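Local structure of uncharacterized protein (Porphyromonas gingivalis, 1ZBS) at residues P234-H247 with I256-P270. The protein is of unknown function but is probably an N-acetylglucosamine kinase, a sugar kinase with the actin-like ATPase fold of the ASKHA superfamily. Numbering follows the deposited sequence.
Sequences PDLPLHFIGSVAFH and IKKRGLTLGSVLQSP
Phe-240 N donates to Ser-265 O at 2.7 Å, one rung of the ladder joining strands 238-241 and 263-267, which run 10° from parallel. Leu-238 N donates to Thr-262 O, and Phe-240 O accepts from Leu-267 N. A beta bulge then shifts the register by one residue, with Ser-265 N bonded to Leu-238 O (3.2 Å). Gly-264 suits the bulge because a CB would clash with His-239 CE1; its CA lies over the imidazole face, 4.0 Å from the centroid.

Ser-265 OG, set between its own backbone N and carbonyl carbon (chi1 71°), meets His-239 ND1 at 2.7 Å near the ring plane. Ile-241, on this same face, sets CG1 against Pro-270 CD, and Leu-105 of helix 97-105 packs here too.

Leu-238, Phe-240, Leu-263 and Val-266 line the other, greasy face. Ile-256 CD1 touches Phe-240 CE2 (3.6 Å), Leu-238 CD2 touches both Ile-256 CG1 and Leu-261 CD1, and Val-266 CG2 abuts Ala-245 CB. Beyond the strands, extended Gln-268 crosses Phe-246 at about a right angle.

Helices 243-247, N-capped by Gly-242, and 249-258, closed by a Schellman motif at Gly-260, complete a beta-alpha-beta crossover, placing 263-267 at the edge of the second 3-2-1-4-5 sheet of the actin-like ATPase fold.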
loop_
_atom_site.group_PDB
_atom_site.type_symbol
_atom_site.label_atom_id
_atom_site.label_comp_id
_atom_site.label_asym_id
_atom_site.label_seq_id
_atom_site.Cartn_x
_atom_site.Cartn_y
_atom_site.Cartn_z
ATOM N N PRO A 234 -3.787 17.714 24.771
ATOM C CA PRO A 234 -4.890 18.426 24.117
ATOM C C PRO A 234 -4.999 19.891 24.524
ATOM O O PRO A 234 -5.973 20.567 24.199
ATOM C CB PRO A 234 -6.115 17.620 24.530
ATOM C CG PRO A 234 -5.744 17.173 25.902
ATOM C CD PRO A 234 -4.314 16.704 25.703
ATOM N N ASP A 235 -4.008 20.369 25.265
ATOM C CA ASP A 235 -3.985 21.763 25.687
ATOM C C ASP A 235 -3.263 22.535 24.595
ATOM O O ASP A 235 -3.508 23.725 24.388
ATOM C CB ASP A 235 -3.251 21.904 27.022
ATOM C CG ASP A 235 -2.026 21.028 27.106
ATOM O OD1 ASP A 235 -2.176 19.795 26.960
ATOM O OD2 ASP A 235 -0.908 21.561 27.325
ATOM N N LEU A 236 -2.368 21.838 23.897
ATOM C CA LEU A 236 -1.605 22.439 22.808
ATOM C C LEU A 236 -2.422 22.503 21.536
ATOM O O LEU A 236 -3.026 21.517 21.124
ATOM C CB LEU A 236 -0.334 21.644 22.541
ATOM C CG LEU A 236 0.908 21.951 23.371
ATOM C CD1 LEU A 236 0.540 22.539 24.725
ATOM C CD2 LEU A 236 1.704 20.647 23.528
ATOM N N PRO A 237 -2.464 23.678 20.899
ATOM C CA PRO A 237 -3.220 23.844 19.654
ATOM C C PRO A 237 -2.473 23.159 18.503
ATOM O O PRO A 237 -1.243 23.154 18.474
ATOM C CB PRO A 237 -3.276 25.359 19.493
ATOM C CG PRO A 237 -1.956 25.789 20.059
ATOM C CD PRO A 237 -1.887 24.962 21.336
ATOM N N LEU A 238 -3.214 22.580 17.562
ATOM C CA LEU A 238 -2.613 21.886 16.418
ATOM C C LEU A 238 -2.194 22.814 15.278
ATOM O O LEU A 238 -3.005 23.565 14.741
ATOM C CB LEU A 238 -3.589 20.843 15.872
ATOM C CG LEU A 238 -3.650 19.467 16.536
ATOM C CD1 LEU A 238 -3.534 19.589 18.038
ATOM C CD2 LEU A 238 -4.949 18.772 16.137
ATOM N N HIS A 239 -0.924 22.746 14.908
ATOM C CA HIS A 239 -0.403 23.553 13.820
ATOM C C HIS A 239 -0.140 22.632 12.639
ATOM O O HIS A 239 0.452 21.565 12.800
ATOM C CB HIS A 239 0.881 24.254 14.257
ATOM C CG HIS A 239 0.651 25.351 15.249
ATOM N ND1 HIS A 239 0.046 26.542 14.909
ATOM C CD2 HIS A 239 0.914 25.429 16.575
ATOM C CE1 HIS A 239 -0.054 27.305 15.981
ATOM N NE2 HIS A 239 0.464 26.653 17.006
ATOM N N PHE A 240 -0.581 23.035 11.453
ATOM C CA PHE A 240 -0.412 22.197 10.263
ATOM C C PHE A 240 0.268 22.875 9.103
ATOM O O PHE A 240 0.174 24.090 8.916
ATOM C CB PHE A 240 -1.766 21.693 9.758
ATOM C CG PHE A 240 -2.405 20.664 10.640
ATOM C CD1 PHE A 240 -2.307 19.308 10.332
ATOM C CD2 PHE A 240 -3.131 21.050 11.764
ATOM C CE1 PHE A 240 -2.929 18.345 11.123
ATOM C CE2 PHE A 240 -3.759 20.098 12.571
ATOM C CZ PHE A 240 -3.659 18.741 12.247
ATOM N N ILE A 241 0.947 22.068 8.303
ATOM C CA ILE A 241 1.618 22.581 7.126
ATOM C C ILE A 241 1.364 21.602 5.979
ATOM O O ILE A 241 1.084 20.430 6.211
ATOM C CB ILE A 241 3.130 22.752 7.403
ATOM C CG1 ILE A 241 3.632 23.991 6.674
ATOM C CG2 ILE A 241 3.908 21.518 6.995
ATOM C CD1 ILE A 241 3.200 25.287 7.354
ATOM N N GLY A 242 1.424 22.085 4.746
ATOM C CA GLY A 242 1.216 21.186 3.629
ATOM C C GLY A 242 0.072 21.483 2.680
ATOM O O GLY A 242 -0.937 22.091 3.046
ATOM N N SER A 243 0.240 21.021 1.445
ATOM C CA SER A 243 -0.750 21.220 0.396
ATOM C C SER A 243 -2.112 20.630 0.743
ATOM O O SER A 243 -3.135 21.264 0.520
ATOM C CB SER A 243 -0.226 20.636 -0.921
ATOM O OG SER A 243 0.339 19.342 -0.722
ATOM N N VAL A 244 -2.126 19.425 1.302
ATOM C CA VAL A 244 -3.385 18.784 1.675
ATOM C C VAL A 244 -4.057 19.453 2.876
ATOM O O VAL A 244 -5.289 19.591 2.912
ATOM C CB VAL A 244 -3.177 17.291 1.990
ATOM C CG1 VAL A 244 -4.444 16.704 2.593
ATOM C CG2 VAL A 244 -2.797 16.534 0.708
ATOM N N ALA A 245 -3.257 19.857 3.865
ATOM C CA ALA A 245 -3.803 20.523 5.051
ATOM C C ALA A 245 -4.454 21.822 4.611
ATOM O O ALA A 245 -5.525 22.193 5.093
ATOM C CB ALA A 245 -2.696 20.814 6.064
ATOM N N PHE A 246 -3.795 22.507 3.687
ATOM C CA PHE A 246 -4.313 23.759 3.176
ATOM C C PHE A 246 -5.563 23.505 2.333
ATOM O O PHE A 246 -6.663 23.908 2.708
ATOM C CB PHE A 246 -3.235 24.465 2.345
ATOM C CG PHE A 246 -3.586 25.875 1.983
ATOM C CD1 PHE A 246 -3.966 26.784 2.972
ATOM C CD2 PHE A 246 -3.573 26.288 0.652
ATOM C CE1 PHE A 246 -4.341 28.084 2.641
ATOM C CE2 PHE A 246 -3.945 27.587 0.306
ATOM C CZ PHE A 246 -4.330 28.487 1.303
ATOM N N HIS A 247 -5.404 22.806 1.214
ATOM C CA HIS A 247 -6.537 22.523 0.332
ATOM C C HIS A 247 -7.765 21.924 1.023
ATOM O O HIS A 247 -8.892 22.081 0.541
ATOM C CB HIS A 247 -6.099 21.614 -0.827
ATOM C CG HIS A 247 -5.058 22.235 -1.709
ATOM N ND1 HIS A 247 -5.081 23.567 -2.057
ATOM C CD2 HIS A 247 -3.957 21.712 -2.299
ATOM C CE1 HIS A 247 -4.037 23.841 -2.821
ATOM N NE2 HIS A 247 -3.340 22.733 -2.982
ATOM N N ILE A 256 -10.888 18.283 13.622
ATOM C CA ILE A 256 -10.233 18.696 14.849
ATOM C C ILE A 256 -11.276 19.100 15.894
ATOM O O ILE A 256 -11.248 18.626 17.030
ATOM C CB ILE A 256 -9.292 19.903 14.598
ATOM C CG1 ILE A 256 -8.077 19.458 13.786
ATOM C CG2 ILE A 256 -8.888 20.543 15.929
ATOM C CD1 ILE A 256 -7.222 20.603 13.238
ATOM N N LYS A 257 -12.195 19.975 15.500
ATOM C CA LYS A 257 -13.247 20.454 16.393
ATOM C C LYS A 257 -14.044 19.269 16.937
ATOM O O LYS A 257 -14.285 19.159 18.140
ATOM C CB LYS A 257 -14.191 21.387 15.625
ATOM C CG LYS A 257 -14.901 22.432 16.468
ATOM C CD LYS A 257 -14.279 23.816 16.261
ATOM C CE LYS A 257 -14.450 24.291 14.816
ATOM N NZ LYS A 257 -13.845 25.629 14.553
ATOM N N LYS A 258 -14.443 18.382 16.034
ATOM C CA LYS A 258 -15.228 17.211 16.388
ATOM C C LYS A 258 -14.581 16.334 17.463
ATOM O O LYS A 258 -15.277 15.598 18.164
ATOM C CB LYS A 258 -15.514 16.396 15.127
ATOM C CG LYS A 258 -16.587 15.336 15.270
ATOM C CD LYS A 258 -17.166 14.994 13.899
ATOM C CE LYS A 258 -18.091 13.786 13.948
ATOM N NZ LYS A 258 -17.349 12.519 14.222
ATOM N N ARG A 259 -13.262 16.411 17.608
ATOM C CA ARG A 259 -12.589 15.616 18.632
ATOM C C ARG A 259 -12.256 16.432 19.876
ATOM O O ARG A 259 -11.543 15.960 20.760
ATOM C CB ARG A 259 -11.313 14.973 18.085
ATOM C CG ARG A 259 -11.558 14.004 16.956
ATOM C CD ARG A 259 -10.623 12.819 17.054
ATOM N NE ARG A 259 -11.035 11.852 18.069
ATOM C CZ ARG A 259 -11.607 10.683 17.796
ATOM N NH1 ARG A 259 -11.840 10.327 16.540
ATOM N NH2 ARG A 259 -11.931 9.856 18.776
ATOM N N GLY A 260 -12.775 17.656 19.932
ATOM C CA GLY A 260 -12.548 18.512 21.081
ATOM C C GLY A 260 -11.178 19.152 21.148
ATOM O O GLY A 260 -10.768 19.655 22.198
ATOM N N LEU A 261 -10.464 19.130 20.031
ATOM C CA LEU A 261 -9.138 19.721 19.977
ATOM C C LEU A 261 -9.251 21.122 19.383
ATOM O O LEU A 261 -10.294 21.492 18.841
ATOM C CB LEU A 261 -8.206 18.840 19.132
ATOM C CG LEU A 261 -7.937 17.424 19.677
ATOM C CD1 LEU A 261 -7.134 16.609 18.678
ATOM C CD2 LEU A 261 -7.184 17.522 20.999
ATOM N N THR A 262 -8.191 21.911 19.506
ATOM C CA THR A 262 -8.202 23.261 18.964
ATOM C C THR A 262 -7.160 23.408 17.861
ATOM O O THR A 262 -6.028 22.932 17.983
ATOM C CB THR A 262 -7.930 24.324 20.067
ATOM O OG1 THR A 262 -6.656 24.079 20.683
ATOM C CG2 THR A 262 -9.014 24.275 21.137
ATOM N N LEU A 263 -7.557 24.066 16.778
ATOM C CA LEU A 263 -6.667 24.294 15.650
ATOM C C LEU A 263 -5.787 25.504 15.942
ATOM O O LEU A 263 -6.289 26.578 16.272
ATOM C CB LEU A 263 -7.481 24.550 14.378
ATOM C CG LEU A 263 -6.702 24.863 13.099
ATOM C CD1 LEU A 263 -5.769 23.707 12.766
ATOM C CD2 LEU A 263 -7.673 25.099 11.946
ATOM N N GLY A 264 -4.477 25.322 15.834
ATOM C CA GLY A 264 -3.556 26.417 16.070
ATOM C C GLY A 264 -3.423 27.253 14.806
ATOM O O GLY A 264 -3.619 28.469 14.832
ATOM N N SER A 265 -3.093 26.596 13.698
ATOM C CA SER A 265 -2.945 27.280 12.418
ATOM C C SER A 265 -2.648 26.280 11.300
ATOM O O SER A 265 -2.138 25.191 11.552
ATOM C CB SER A 265 -1.797 28.296 12.471
ATOM O OG SER A 265 -0.531 27.650 12.526
ATOM N N VAL A 266 -2.977 26.663 10.069
ATOM C CA VAL A 266 -2.705 25.839 8.907
ATOM C C VAL A 266 -2.225 26.731 7.779
ATOM O O VAL A 266 -2.879 27.708 7.435
ATOM C CB VAL A 266 -3.956 25.024 8.446
ATOM C CG1 VAL A 266 -5.163 25.927 8.320
ATOM C CG2 VAL A 266 -3.661 24.343 7.119
ATOM N N LEU A 267 -1.062 26.397 7.230
ATOM C CA LEU A 267 -0.462 27.143 6.131
ATOM C C LEU A 267 0.076 26.141 5.110
ATOM O O LEU A 267 0.512 25.045 5.473
ATOM C CB LEU A 267 0.695 28.008 6.645
ATOM C CG LEU A 267 0.400 29.361 7.312
ATOM C CD1 LEU A 267 1.692 29.956 7.864
ATOM C CD2 LEU A 267 -0.216 30.310 6.294
ATOM N N GLN A 268 0.056 26.511 3.835
ATOM C CA GLN A 268 0.551 25.613 2.798
ATOM C C GLN A 268 2.068 25.406 2.898
ATOM O O GLN A 268 2.546 24.267 2.878
ATOM C CB GLN A 268 0.158 26.150 1.412
ATOM C CG GLN A 268 0.679 25.305 0.256
ATOM C CD GLN A 268 -0.138 25.463 -1.024
ATOM O OE1 GLN A 268 -0.553 26.570 -1.385
ATOM N NE2 GLN A 268 -0.356 24.354 -1.726
ATOM N N SER A 269 2.807 26.507 3.049
ATOM C CA SER A 269 4.274 26.490 3.139
ATOM C C SER A 269 4.819 27.051 4.459
ATOM O O SER A 269 4.205 27.909 5.086
ATOM C CB SER A 269 4.867 27.299 1.968
ATOM O OG SER A 269 6.232 27.635 2.182
ATOM N N PRO A 270 5.971 26.538 4.914
ATOM C CA PRO A 270 6.580 27.020 6.157
ATOM C C PRO A 270 7.629 28.076 5.818
ATOM O O PRO A 270 8.298 28.610 6.697
ATOM C CB PRO A 270 7.230 25.767 6.721
ATOM C CG PRO A 270 7.737 25.104 5.476
ATOM C CD PRO A 270 6.545 25.234 4.528
HETATM O O HOH W 1 -5.405 20.455 20.691
#